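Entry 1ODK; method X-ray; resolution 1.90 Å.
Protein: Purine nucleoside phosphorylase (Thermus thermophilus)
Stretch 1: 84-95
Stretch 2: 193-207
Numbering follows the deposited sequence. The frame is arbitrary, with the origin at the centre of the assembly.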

# COMPACT_ATOMS: atom_id res chain seq x y z
N VAL B 84 -22.30 -26.53 -2.88
CA VAL B 84 -23.11 -25.34 -3.11
C VAL B 84 -23.32 -24.68 -1.75
O VAL B 84 -23.98 -25.25 -0.88
CB VAL B 84 -24.47 -25.71 -3.74
CG1 VAL B 84 -25.30 -24.47 -3.97
CG2 VAL B 84 -24.25 -26.45 -5.07
N LEU B 85 -22.76 -23.49 -1.57
CA LEU B 85 -22.87 -22.80 -0.29
C LEU B 85 -23.47 -21.41 -0.43
O LEU B 85 -22.91 -20.55 -1.12
CB LEU B 85 -21.50 -22.71 0.38
CG LEU B 85 -20.74 -24.03 0.55
CD1 LEU B 85 -20.07 -24.39 -0.76
CD2 LEU B 85 -19.69 -23.90 1.65
N VAL B 86 -24.59 -21.20 0.24
CA VAL B 86 -25.27 -19.91 0.17
C VAL B 86 -25.34 -19.21 1.52
O VAL B 86 -25.97 -19.70 2.46
CB VAL B 86 -26.70 -20.06 -0.40
CG1 VAL B 86 -27.43 -18.72 -0.38
CG2 VAL B 86 -26.63 -20.61 -1.82
N ARG B 87 -24.66 -18.08 1.62
CA ARG B 87 -24.69 -17.31 2.85
C ARG B 87 -26.05 -16.64 2.98
O ARG B 87 -26.59 -16.11 2.01
CB ARG B 87 -23.60 -16.23 2.86
CG ARG B 87 -23.80 -15.16 3.95
CD ARG B 87 -22.58 -14.25 4.10
NE ARG B 87 -22.92 -12.95 4.70
CZ ARG B 87 -23.40 -12.79 5.93
NH1 ARG B 87 -23.59 -13.84 6.72
NH2 ARG B 87 -23.69 -11.57 6.36
N VAL B 88 -26.62 -16.70 4.18
CA VAL B 88 -27.88 -16.04 4.47
C VAL B 88 -27.60 -15.26 5.74
O VAL B 88 -27.23 -15.83 6.76
CB VAL B 88 -29.04 -17.04 4.71
CG1 VAL B 88 -29.43 -17.70 3.39
CG2 VAL B 88 -28.64 -18.09 5.74
N GLY B 89 -27.73 -13.94 5.66
CA GLY B 89 -27.45 -13.15 6.84
C GLY B 89 -28.10 -11.79 6.81
O GLY B 89 -28.99 -11.53 6.01
N THR B 90 -27.63 -10.92 7.70
CA THR B 90 -28.15 -9.57 7.82
C THR B 90 -27.12 -8.57 7.32
O THR B 90 -25.93 -8.88 7.22
CB THR B 90 -28.48 -9.25 9.28
OG1 THR B 90 -27.35 -9.57 10.09
CG2 THR B 90 -29.69 -10.06 9.74
N ALA B 91 -27.58 -7.37 7.01
CA ALA B 91 -26.69 -6.33 6.51
C ALA B 91 -27.21 -4.95 6.90
O ALA B 91 -28.41 -4.75 7.08
CB ALA B 91 -26.56 -6.43 4.99
N GLY B 92 -26.27 -4.01 7.05
CA GLY B 92 -26.63 -2.65 7.40
C GLY B 92 -26.66 -1.82 6.13
O GLY B 92 -25.66 -1.70 5.43
N ALA B 93 -27.83 -1.25 5.83
CA ALA B 93 -27.99 -0.45 4.62
C ALA B 93 -27.04 0.75 4.61
O ALA B 93 -26.89 1.44 5.61
CB ALA B 93 -29.43 0.03 4.50
N ALA B 94 -26.40 0.97 3.46
CA ALA B 94 -25.49 2.09 3.30
C ALA B 94 -26.26 3.25 2.69
O ALA B 94 -25.90 4.41 2.86
CB ALA B 94 -24.33 1.70 2.38
N SER B 95 -27.34 2.92 1.98
CA SER B 95 -28.18 3.91 1.32
C SER B 95 -29.48 4.10 2.10
O SER B 95 -29.87 3.25 2.90
CB SER B 95 -28.53 3.45 -0.10
OG SER B 95 -27.42 2.87 -0.75
N GLY B 193 -13.07 -24.19 -6.15
CA GLY B 193 -13.91 -24.76 -7.19
C GLY B 193 -15.30 -25.20 -6.76
O GLY B 193 -15.78 -26.25 -7.18
N VAL B 194 -15.95 -24.41 -5.91
CA VAL B 194 -17.30 -24.73 -5.47
C VAL B 194 -18.21 -23.55 -5.80
O VAL B 194 -17.73 -22.45 -6.08
CB VAL B 194 -17.37 -25.06 -3.95
CG1 VAL B 194 -16.70 -26.40 -3.68
CG2 VAL B 194 -16.71 -23.96 -3.13
N ARG B 195 -19.52 -23.77 -5.78
CA ARG B 195 -20.47 -22.73 -6.12
C ARG B 195 -21.00 -22.02 -4.89
O ARG B 195 -21.57 -22.66 -4.00
CB ARG B 195 -21.62 -23.33 -6.91
CG ARG B 195 -21.17 -24.01 -8.19
CD ARG B 195 -22.33 -24.60 -8.97
NE ARG B 195 -21.93 -24.97 -10.32
CZ ARG B 195 -22.76 -25.41 -11.26
NH1 ARG B 195 -24.05 -25.56 -10.99
NH2 ARG B 195 -22.30 -25.71 -12.47
N THR B 196 -20.83 -20.70 -4.85
CA THR B 196 -21.28 -19.91 -3.72
C THR B 196 -22.24 -18.80 -4.11
O THR B 196 -22.41 -18.47 -5.28
CB THR B 196 -20.08 -19.26 -2.98
OG1 THR B 196 -19.43 -18.33 -3.85
CG2 THR B 196 -19.08 -20.33 -2.56
N GLY B 197 -22.88 -18.22 -3.10
CA GLY B 197 -23.82 -17.15 -3.31
C GLY B 197 -24.16 -16.53 -1.98
O GLY B 197 -23.82 -17.09 -0.92
N ALA B 198 -24.82 -15.38 -2.00
CA ALA B 198 -25.20 -14.72 -0.78
C ALA B 198 -26.45 -13.87 -0.96
O ALA B 198 -26.59 -13.14 -1.94
CB ALA B 198 -24.05 -13.84 -0.26
N ILE B 199 -27.37 -14.00 -0.01
CA ILE B 199 -28.57 -13.19 -0.01
C ILE B 199 -28.65 -12.64 1.40
O ILE B 199 -28.36 -13.35 2.37
CB ILE B 199 -29.82 -14.02 -0.37
CG1 ILE B 199 -31.05 -13.11 -0.34
CG2 ILE B 199 -29.96 -15.21 0.58
CD1 ILE B 199 -32.30 -13.76 -0.89
N LEU B 200 -28.99 -11.36 1.52
CA LEU B 200 -29.05 -10.74 2.84
C LEU B 200 -30.36 -10.03 3.08
O LEU B 200 -31.06 -9.64 2.15
CB LEU B 200 -27.92 -9.71 2.98
CG LEU B 200 -26.48 -10.16 2.70
CD1 LEU B 200 -25.57 -8.95 2.69
CD2 LEU B 200 -26.04 -11.16 3.77
N ALA B 201 -30.68 -9.85 4.36
CA ALA B 201 -31.88 -9.14 4.77
C ALA B 201 -31.36 -7.90 5.50
O ALA B 201 -30.54 -8.02 6.41
CB ALA B 201 -32.72 -10.00 5.71
N VAL B 202 -31.82 -6.72 5.09
CA VAL B 202 -31.39 -5.49 5.75
C VAL B 202 -31.96 -5.46 7.17
O VAL B 202 -33.17 -5.54 7.37
CB VAL B 202 -31.90 -4.24 4.98
CG1 VAL B 202 -31.49 -2.97 5.71
CG2 VAL B 202 -31.33 -4.24 3.57
N SER B 203 -31.07 -5.34 8.16
CA SER B 203 -31.49 -5.32 9.55
C SER B 203 -31.42 -3.94 10.18
O SER B 203 -31.88 -3.73 11.30
CB SER B 203 -30.63 -6.28 10.37
OG SER B 203 -29.27 -5.92 10.28
N ASN B 204 -30.83 -2.99 9.45
CA ASN B 204 -30.68 -1.63 9.97
C ASN B 204 -29.94 -0.76 8.97
O ASN B 204 -29.55 -1.22 7.90
CB ASN B 204 -29.87 -1.65 11.26
CG ASN B 204 -28.45 -2.16 11.04
OD1 ASN B 204 -28.23 -3.34 10.78
ND2 ASN B 204 -27.48 -1.26 11.13
N ARG B 205 -29.73 0.49 9.35
CA ARG B 205 -28.99 1.45 8.54
C ARG B 205 -27.72 1.79 9.32
O ARG B 205 -27.76 1.91 10.54
CB ARG B 205 -29.82 2.71 8.32
CG ARG B 205 -30.92 2.53 7.28
CD ARG B 205 -32.16 3.32 7.63
NE ARG B 205 -33.20 3.17 6.61
CZ ARG B 205 -34.49 3.33 6.85
NH1 ARG B 205 -34.91 3.65 8.07
NH2 ARG B 205 -35.37 3.18 5.86
N ILE B 206 -26.61 1.92 8.61
CA ILE B 206 -25.34 2.23 9.27
C ILE B 206 -25.53 3.44 10.17
O ILE B 206 -26.06 4.47 9.75
CB ILE B 206 -24.24 2.54 8.23
CG1 ILE B 206 -24.04 1.33 7.32
CG2 ILE B 206 -22.94 2.89 8.95
CD1 ILE B 206 -23.72 0.04 8.05
N GLY B 207 -25.10 3.30 11.43
CA GLY B 207 -25.24 4.39 12.38
C GLY B 207 -26.32 4.17 13.42
O GLY B 207 -26.31 4.80 14.48

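Two parallel neighbouring strands, 84-93 and 195-205, are joined by a ladder of ten backbone hydrogen bonds, the last of them from Ile206, just beyond the second strand. The shortest runs from Ala93 N to Asn204 O (2.7 Å), followed by Leu85 N to Arg195 O (2.8 Å). As parallel pairing requires, alternate residues of the first strand, Leu85, Arg87, Gly89, Ala91 and Ala93, turn both N and O to the partner. Arg87 is typical: its N donates to Gly197 O (2.9 Å), and its O accepts from Ile199 N (3.0 Å). Ala201 N reaches Gly89 O and Ser203 N reaches Ala91 O, both at 2.9 Å, whereas Gly197 N to Leu85 O (3.1 Å) and Gly89 N to Ile199 O (3.4 Å) are weak. The register then slips by one residue: Ala91 lies beside Val202, but Ala93 lies beside Arg205, and Ile206 N closes the ladder on Ala93 O (3.1 Å, nearly linear). Near this slip, Ser203 OG donates to Asn204 OD1 (2.8 Å) within its own strand. CA-H...O contacts supplement the ladder, as from Thr90 CA to Ala201 O (3.2 Å).

Side chains meet on both faces of the sheet. On the face bearing Val86, Val88 and Ile199, the branched aliphatic chains pack together, with Val88 CG1 3.8 Å from Ile199 CG2. On the other, Leu200 CD1 lies 3.6 Å from Ala91 CB, while Leu200 CD2 covers one face of the Arg87 guanidinium, 3.5 Å from Arg87 NH2. Gly89 leaves room for that arginine: a CB there would clash with Arg87 NH1. Farther along this face, Ala93 CB touches Val202 CG1 (3.8 Å). Ile206 CD1 approaches Gly92 O (3.7 Å) and occupies space that a CB on Gly92 would need. Together the stretches bury 968 Å², counting both sides.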